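Local coordinates for protein alpha-1,2-mannosyltransferase (Ktr4), putative (Neosartorya fumigata, PDB 7BOP) that is a putative mannosyltransferase of the GT-A clan, with a manganese ion and guanosine-5'-diphosphate bound, at residues Y341-P353 with G361-E373. Residues are numbered along the deposited sequence; the frame is centred on the assembly and turned at random.
With MN (manganese (II) ion), chain G.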
ATOM      1  N   TYR A 341       7.639  -8.372   6.774  1.00 28.73           N
ATOM      2  CA  TYR A 341       7.287  -8.196   5.370  1.00 29.18           C
ATOM      3  C   TYR A 341       8.486  -7.874   4.495  1.00 29.55           C
ATOM      4  O   TYR A 341       9.402  -7.185   4.934  1.00 28.68           O
ATOM      5  CB  TYR A 341       6.233  -7.085   5.250  1.00 28.52           C
ATOM      6  CG  TYR A 341       5.734  -6.853   3.839  1.00 29.18           C
ATOM      7  CD1 TYR A 341       4.800  -7.708   3.253  1.00 27.85           C
ATOM      8  CD2 TYR A 341       6.212  -5.793   3.079  1.00 28.60           C
ATOM      9  CE1 TYR A 341       4.347  -7.494   1.963  1.00 28.48           C
ATOM     10  CE2 TYR A 341       5.769  -5.581   1.786  1.00 27.92           C
ATOM     11  CZ  TYR A 341       4.830  -6.430   1.233  1.00 28.09           C
ATOM     12  OH  TYR A 341       4.392  -6.207  -0.050  1.00 28.87           O
ATOM     13  N   ASN A 342       8.458  -8.380   3.263  1.00 28.83           N
ATOM     14  CA  ASN A 342       9.458  -8.060   2.242  1.00 29.70           C
ATOM     15  C   ASN A 342       8.816  -8.055   0.861  1.00 30.48           C
ATOM     16  O   ASN A 342       8.163  -9.027   0.479  1.00 31.07           O
ATOM     17  CB  ASN A 342      10.633  -9.059   2.297  1.00 30.41           C
ATOM     18  CG  ASN A 342      11.496  -9.072   1.029  1.00 31.79           C
ATOM     19  OD1 ASN A 342      11.629 -10.111   0.390  1.00 34.02           O
ATOM     20  ND2 ASN A 342      12.098  -7.935   0.675  1.00 30.96           N
ATOM     21  N   HIS A 343       8.972  -6.940   0.153  1.00 29.83           N
ATOM     22  CA  HIS A 343       8.837  -6.857  -1.315  1.00 31.35           C
ATOM     23  C   HIS A 343      10.209  -6.354  -1.735  1.00 31.46           C
ATOM     24  O   HIS A 343      10.697  -5.376  -1.166  1.00 28.63           O
ATOM     25  CB  HIS A 343       7.720  -5.856  -1.719  1.00 32.34           C
ATOM     26  CG  HIS A 343       7.464  -5.732  -3.210  1.00 34.44           C
ATOM     27  ND1 HIS A 343       8.364  -5.160  -4.085  1.00 36.31           N
ATOM     28  CD2 HIS A 343       6.365  -6.027  -3.958  1.00 37.53           C
ATOM     29  CE1 HIS A 343       7.853  -5.155  -5.309  1.00 36.88           C
ATOM     30  NE2 HIS A 343       6.632  -5.666  -5.265  1.00 37.88           N
ATOM     31  N   ILE A 344      10.832  -6.994  -2.722  1.00 31.50           N
ATOM     32  CA  ILE A 344      12.217  -6.660  -3.107  1.00 33.28           C
ATOM     33  C   ILE A 344      12.307  -5.142  -3.367  1.00 30.21           C
ATOM     34  O   ILE A 344      11.427  -4.614  -4.029  1.00 28.71           O
ATOM     35  CB  ILE A 344      12.658  -7.457  -4.370  1.00 36.02           C
ATOM     36  CG1 ILE A 344      12.797  -8.949  -4.035  1.00 39.24           C
ATOM     37  CG2 ILE A 344      13.987  -6.938  -4.931  1.00 38.62           C
ATOM     38  CD1 ILE A 344      12.722  -9.869  -5.239  1.00 41.26           C
ATOM     39  N   PRO A 345      13.300  -4.414  -2.849  1.00 30.07           N
ATOM     40  CA  PRO A 345      14.415  -4.889  -2.043  1.00 30.52           C
ATOM     41  C   PRO A 345      14.315  -4.488  -0.557  1.00 30.07           C
ATOM     42  O   PRO A 345      15.341  -4.453   0.125  1.00 30.03           O
ATOM     43  CB  PRO A 345      15.587  -4.154  -2.703  1.00 31.26           C
ATOM     44  CG  PRO A 345      15.003  -2.801  -2.995  1.00 30.12           C
ATOM     45  CD  PRO A 345      13.554  -3.043  -3.335  1.00 31.20           C
ATOM     46  N   TYR A 346      13.109  -4.201  -0.052  1.00 29.22           N
ATOM     47  CA  TYR A 346      12.962  -3.622   1.293  1.00 29.92           C
ATOM     48  C   TYR A 346      12.199  -4.511   2.271  1.00 29.36           C
ATOM     49  O   TYR A 346      11.438  -5.417   1.870  1.00 28.44           O
ATOM     50  CB  TYR A 346      12.310  -2.231   1.231  1.00 30.39           C
ATOM     51  CG  TYR A 346      13.036  -1.264   0.338  1.00 31.53           C
ATOM     52  CD1 TYR A 346      14.357  -0.880   0.611  1.00 31.58           C
ATOM     53  CD2 TYR A 346      12.414  -0.727  -0.787  1.00 31.36           C
ATOM     54  CE1 TYR A 346      15.023   0.007  -0.222  1.00 32.99           C
ATOM     55  CE2 TYR A 346      13.066   0.175  -1.612  1.00 32.83           C
ATOM     56  CZ  TYR A 346      14.370   0.529  -1.331  1.00 33.55           C
ATOM     57  OH  TYR A 346      15.010   1.405  -2.161  1.00 36.31           O
ATOM     58  N   TYR A 347      12.425  -4.238   3.556  1.00 28.32           N
ATOM     59  CA  TYR A 347      11.974  -5.098   4.652  1.00 30.00           C
ATOM     60  C   TYR A 347      11.367  -4.300   5.798  1.00 29.13           C
ATOM     61  O   TYR A 347      11.786  -3.185   6.076  1.00 28.05           O
ATOM     62  CB  TYR A 347      13.144  -5.890   5.245  1.00 30.36           C
ATOM     63  CG  TYR A 347      13.777  -6.853   4.289  1.00 31.54           C
ATOM     64  CD1 TYR A 347      14.665  -6.405   3.309  1.00 32.34           C
ATOM     65  CD2 TYR A 347      13.492  -8.210   4.347  1.00 31.75           C
ATOM     66  CE1 TYR A 347      15.237  -7.282   2.408  1.00 33.72           C
ATOM     67  CE2 TYR A 347      14.059  -9.096   3.449  1.00 32.56           C
ATOM     68  CZ  TYR A 347      14.932  -8.630   2.489  1.00 34.64           C
ATOM     69  OH  TYR A 347      15.487  -9.503   1.585  1.00 36.10           O
ATOM     70  N   ASN A 348      10.373  -4.908   6.431  1.00 27.98           N
ATOM     71  CA  ASN A 348       9.966  -4.594   7.781  1.00 28.79           C
ATOM     72  C   ASN A 348      10.144  -5.889   8.570  1.00 28.97           C
ATOM     73  O   ASN A 348       9.335  -6.818   8.441  1.00 29.52           O
ATOM     74  CB  ASN A 348       8.517  -4.133   7.834  1.00 28.18           C
ATOM     75  CG  ASN A 348       8.056  -3.880   9.244  1.00 29.11           C
ATOM     76  OD1 ASN A 348       8.392  -2.863   9.847  1.00 28.23           O
ATOM     77  ND2 ASN A 348       7.328  -4.827   9.803  1.00 29.39           N
ATOM     78  N   CYS A 349      11.237  -5.985   9.322  1.00 28.36           N
ATOM     79  CA  CYS A 349      11.530  -7.196  10.113  1.00 29.37           C
ATOM     80  C   CYS A 349      11.618  -6.847  11.593  1.00 28.94           C
ATOM     81  O   CYS A 349      12.635  -6.303  12.053  1.00 28.81           O
ATOM     82  CB  CYS A 349      12.809  -7.863   9.619  1.00 30.39           C
ATOM     83  SG  CYS A 349      13.241  -9.394  10.470  1.00 34.50           S
ATOM     84  N   PRO A 350      10.555  -7.155  12.356  1.00 28.43           N
ATOM     85  CA  PRO A 350      10.592  -6.852  13.778  1.00 28.63           C
ATOM     86  C   PRO A 350      11.368  -7.888  14.587  1.00 28.09           C
ATOM     87  O   PRO A 350      11.530  -9.030  14.155  1.00 28.95           O
ATOM     88  CB  PRO A 350       9.120  -6.874  14.169  1.00 28.95           C
ATOM     89  CG  PRO A 350       8.533  -7.908  13.266  1.00 29.24           C
ATOM     90  CD  PRO A 350       9.283  -7.803  11.973  1.00 28.80           C
ATOM     91  N   ASN A 351      11.850  -7.458  15.745  1.00 29.12           N
ATOM     92  CA  ASN A 351      12.476  -8.334  16.726  1.00 29.30           C
ATOM     93  C   ASN A 351      11.383  -9.008  17.558  1.00 30.42           C
ATOM     94  O   ASN A 351      10.884  -8.450  18.543  1.00 30.59           O
ATOM     95  CB  ASN A 351      13.446  -7.546  17.611  1.00 30.35           C
ATOM     96  CG  ASN A 351      13.964  -8.357  18.784  1.00 30.10           C
ATOM     97  OD1 ASN A 351      14.045  -9.584  18.719  1.00 30.07           O
ATOM     98  ND2 ASN A 351      14.298  -7.673  19.873  1.00 30.38           N
ATOM     99  N   SER A 352      11.023 -10.217  17.144  1.00 31.90           N
ATOM    100  CA  SER A 352      10.020 -11.011  17.826  1.00 32.74           C
ATOM    101  C   SER A 352      10.303 -12.485  17.618  1.00 32.73           C
ATOM    102  O   SER A 352      10.672 -12.882  16.515  1.00 31.81           O
ATOM    103  CB  SER A 352       8.633 -10.674  17.271  1.00 34.35           C
ATOM    104  OG  SER A 352       7.677 -11.673  17.589  1.00 33.35           O
ATOM    105  N   PRO A 353      10.087 -13.314  18.666  1.00 33.51           N
ATOM    106  CA  PRO A 353      10.208 -14.757  18.483  1.00 33.88           C
ATOM    107  C   PRO A 353       9.135 -15.371  17.567  1.00 34.98           C
ATOM    108  O   PRO A 353       9.248 -16.534  17.201  1.00 33.79           O
ATOM    109  CB  PRO A 353      10.095 -15.301  19.902  1.00 35.08           C
ATOM    110  CG  PRO A 353       9.303 -14.291  20.646  1.00 34.46           C
ATOM    111  CD  PRO A 353       9.600 -12.966  20.015  1.00 33.22           C
ATOM    112  N   GLY A 361      15.452  -5.189  11.861  1.00 32.21           N
ATOM    113  CA  GLY A 361      15.948  -3.851  11.608  1.00 32.38           C
ATOM    114  C   GLY A 361      16.843  -3.661  10.391  1.00 32.37           C
ATOM    115  O   GLY A 361      17.413  -2.594  10.238  1.00 34.10           O
ATOM    116  N   GLN A 362      16.992  -4.673   9.535  1.00 31.98           N
ATOM    117  CA  GLN A 362      17.717  -4.505   8.285  1.00 32.38           C
ATOM    118  C   GLN A 362      16.705  -4.042   7.260  1.00 31.54           C
ATOM    119  O   GLN A 362      15.804  -4.795   6.884  1.00 29.71           O
ATOM    120  CB  GLN A 362      18.373  -5.798   7.825  1.00 34.84           C
ATOM    121  CG  GLN A 362      19.170  -5.642   6.538  1.00 37.71           C
ATOM    122  CD  GLN A 362      19.806  -6.939   6.073  1.00 43.70           C
ATOM    123  OE1 GLN A 362      20.124  -7.817   6.875  1.00 43.94           O
ATOM    124  NE2 GLN A 362      19.998  -7.062   4.758  1.00 48.40           N
ATOM    125  N   PHE A 363      16.878  -2.805   6.805  1.00 31.11           N
ATOM    126  CA  PHE A 363      15.910  -2.130   5.945  1.00 30.70           C
ATOM    127  C   PHE A 363      15.939  -2.637   4.490  1.00 32.62           C
ATOM    128  O   PHE A 363      14.889  -2.729   3.842  1.00 29.51           O
ATOM    129  CB  PHE A 363      16.145  -0.611   6.007  1.00 30.20           C
ATOM    130  CG  PHE A 363      15.402   0.162   4.961  1.00 30.61           C
ATOM    131  CD1 PHE A 363      14.016   0.165   4.937  1.00 30.46           C
ATOM    132  CD2 PHE A 363      16.091   0.873   3.983  1.00 31.51           C
ATOM    133  CE1 PHE A 363      13.330   0.861   3.956  1.00 31.60           C
ATOM    134  CE2 PHE A 363      15.412   1.573   3.010  1.00 31.38           C
ATOM    135  CZ  PHE A 363      14.031   1.569   2.995  1.00 31.99           C
ATOM    136  N   TYR A 364      17.135  -2.966   3.988  1.00 31.03           N
ATOM    137  CA  TYR A 364      17.325  -3.248   2.570  1.00 31.81           C
ATOM    138  C   TYR A 364      18.245  -4.444   2.345  1.00 33.56           C
ATOM    139  O   TYR A 364      19.072  -4.768   3.197  1.00 33.70           O
ATOM    140  CB  TYR A 364      17.923  -2.020   1.863  1.00 32.15           C
ATOM    141  CG  TYR A 364      19.359  -1.734   2.270  1.00 31.99           C
ATOM    142  CD1 TYR A 364      19.651  -0.980   3.409  1.00 32.31           C
ATOM    143  CD2 TYR A 364      20.423  -2.233   1.525  1.00 33.58           C
ATOM    144  CE1 TYR A 364      20.969  -0.734   3.798  1.00 32.73           C
ATOM    145  CE2 TYR A 364      21.741  -1.999   1.904  1.00 34.36           C
ATOM    146  CZ  TYR A 364      22.009  -1.249   3.036  1.00 34.82           C
ATOM    147  OH  TYR A 364      23.316  -1.022   3.389  1.00 36.37           O
ATOM    148  N   ALA A 365      18.095  -5.064   1.179  1.00 35.62           N
ATOM    149  CA  ALA A 365      19.057  -6.030   0.659  1.00 37.63           C
ATOM    150  C   ALA A 365      19.519  -5.515  -0.697  1.00 38.14           C
ATOM    151  O   ALA A 365      18.698  -5.304  -1.587  1.00 39.90           O
ATOM    152  CB  ALA A 365      18.416  -7.401   0.514  1.00 38.25           C
ATOM    153  N   GLY A 366      20.826  -5.322  -0.854  1.00 37.70           N
ATOM    154  CA  GLY A 366      21.402  -4.808  -2.102  1.00 38.44           C
ATOM    155  C   GLY A 366      22.506  -3.811  -1.803  1.00 39.10           C
ATOM    156  O   GLY A 366      23.121  -3.860  -0.745  1.00 39.51           O
ATOM    157  N   ALA A 367      22.726  -2.883  -2.726  1.00 42.04           N
ATOM    158  CA  ALA A 367      23.796  -1.894  -2.593  1.00 43.10           C
ATOM    159  C   ALA A 367      23.509  -0.907  -1.459  1.00 40.97           C
ATOM    160  O   ALA A 367      22.342  -0.560  -1.224  1.00 38.88           O
ATOM    161  CB  ALA A 367      23.964  -1.141  -3.895  1.00 44.63           C
ATOM    162  N   PRO A 368      24.567  -0.428  -0.775  1.00 40.28           N
ATOM    163  CA  PRO A 368      24.364   0.465   0.366  1.00 39.11           C
ATOM    164  C   PRO A 368      23.667   1.787   0.061  1.00 37.35           C
ATOM    165  O   PRO A 368      23.136   2.406   0.985  1.00 35.60           O
ATOM    166  CB  PRO A 368      25.783   0.711   0.908  1.00 40.80           C
ATOM    167  CG  PRO A 368      26.711   0.283  -0.164  1.00 41.87           C
ATOM    168  CD  PRO A 368      25.994  -0.743  -0.982  1.00 42.18           C
ATOM    169  N   PHE A 369      23.663   2.230  -1.201  1.00 36.03           N
ATOM    170  CA  PHE A 369      22.932   3.453  -1.552  1.00 37.03           C
ATOM    171  C   PHE A 369      21.411   3.313  -1.365  1.00 35.47           C
ATOM    172  O   PHE A 369      20.712   4.318  -1.345  1.00 33.47           O
ATOM    173  CB  PHE A 369      23.281   3.977  -2.962  1.00 40.27           C
ATOM    174  CG  PHE A 369      22.848   3.081  -4.095  1.00 43.21           C
ATOM    175  CD1 PHE A 369      21.509   2.982  -4.465  1.00 44.86           C
ATOM    176  CD2 PHE A 369      23.793   2.379  -4.839  1.00 49.13           C
ATOM    177  CE1 PHE A 369      21.112   2.173  -5.520  1.00 46.94           C
ATOM    178  CE2 PHE A 369      23.406   1.576  -5.904  1.00 50.19           C
ATOM    179  CZ  PHE A 369      22.062   1.469  -6.241  1.00 50.39           C
ATOM    180  N   LEU A 370      20.910   2.084  -1.230  1.00 32.25           N
ATOM    181  CA  LEU A 370      19.495   1.869  -0.904  1.00 32.99           C
ATOM    182  C   LEU A 370      19.066   2.349   0.493  1.00 33.36           C
ATOM    183  O   LEU A 370      17.873   2.598   0.706  1.00 32.04           O
ATOM    184  CB  LEU A 370      19.133   0.403  -1.070  1.00 33.04           C
ATOM    185  CG  LEU A 370      19.206  -0.158  -2.487  1.00 34.68           C
ATOM    186  CD1 LEU A 370      18.839  -1.633  -2.453  1.00 35.40           C
ATOM    187  CD2 LEU A 370      18.301   0.597  -3.445  1.00 36.05           C
ATOM    188  N   ALA A 371      20.012   2.485   1.432  1.00 32.39           N
ATOM    189  CA  ALA A 371      19.697   2.880   2.812  1.00 32.88           C
ATOM    190  C   ALA A 371      18.927   4.197   2.914  1.00 33.85           C
ATOM    191  O   ALA A 371      18.046   4.340   3.764  1.00 33.08           O
ATOM    192  CB  ALA A 371      20.971   2.962   3.652  1.00 35.27           C
ATOM    193  N   LYS A 372      19.249   5.148   2.039  1.00 33.13           N
ATOM    194  CA  LYS A 372      18.614   6.478   2.073  1.00 34.20           C
ATOM    195  C   LYS A 372      17.153   6.526   1.598  1.00 31.13           C
ATOM    196  O   LYS A 372      16.530   7.582   1.645  1.00 31.27           O
ATOM    197  CB  LYS A 372      19.454   7.488   1.278  1.00 38.06           C
ATOM    198  CG  LYS A 372      19.501   7.274  -0.219  1.00 42.34           C
ATOM    199  CD  LYS A 372      20.279   8.385  -0.922  1.00 47.89           C
ATOM    200  CE  LYS A 372      21.782   8.179  -0.836  1.00 51.68           C
ATOM    201  NZ  LYS A 372      22.234   7.101  -1.762  1.00 54.74           N
ATOM    202  N   GLU A 373      16.621   5.405   1.118  1.00 31.13           N
ATOM    203  CA  GLU A 373      15.245   5.347   0.658  1.00 31.55           C
ATOM    204  C   GLU A 373      14.223   5.198   1.786  1.00 30.28           C
ATOM    205  O   GLU A 373      13.028   5.348   1.537  1.00 29.53           O
ATOM    206  CB  GLU A 373      15.072   4.232  -0.382  1.00 32.77           C
ATOM    207  CG  GLU A 373      15.947   4.378  -1.627  1.00 33.94           C
ATOM    208  CD  GLU A 373      15.850   5.741  -2.287  1.00 34.92           C
ATOM    209  OE1 GLU A 373      14.752   6.315  -2.360  1.00 35.70           O
ATOM    210  OE2 GLU A 373      16.877   6.264  -2.727  1.00 36.82           O
TER
HETATM  211 MN    MN G 401       5.396  -5.602  -7.011  1.00 43.95          MN
HETATM  212  O   HOH W   1      13.569  -4.422   8.875  1.00 30.00           O
HETATM  213  O   HOH W   2       5.188  -7.960  -7.110  1.00 41.60           O
HETATM  214  O   HOH W   3       7.351  -6.141  -8.176  1.00 43.11           O
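Tyr346 and Phe363 form the aromatic centre of this contact. Their planes are nearly parallel (19°) but displaced, with centroids 4.8 Å apart and little of one ring over the other: CD1 of Tyr346 sits over the rim of one Phe363 face, 3.4 Å from CZ. Phe363 starts away from 341-353, and its chi1 of 168°, CG anti to the backbone N, brings the ring edge CE2-CZ back toward Tyr346. On the side of the Tyr346 plane away from Phe363, CG of Pro345, which follows a cis peptide bond, stands over the ring centre. At the far end of the ring the hydroxyl OH of Tyr346 lies against the aliphatic part of Glu373, 3.2 Å from CG, and against CD2 of Leu370; the bent Glu373 chain sends its carboxylate elsewhere, to a salt bridge with Arg264. Tyr347 meets 361-373 differently, edge first, with CE1 3.7 Å from CB of Ala365, while ND2 of Asn342 lies above one face near its rim and donates to O of Tyr346.

The backbones are joined by a single beta bridge between Tyr346 and Tyr364. Ala365 N donates to Pro345 O at 3.0 Å, and Tyr347 N to Phe363 O at 2.9 Å with a more bent N-H...O angle of 139°. Farther along, Gly361 N donates to Cys349 O at 3.0 Å, and a water links Cys349 N to Gln362 O; the side chain of the same Cys349 is disulfide-bonded to Cys358.

The hairpin 341-348 thus has two flanks: strand 341-343 pairs with strand 198-199 and bears His343, whose NE2 binds manganese together with Glu194, whereas strand 346-348 receives the loop preceding helix 376-382. Tyr346 and Phe363 both rest on Leu224 of strand 218-224.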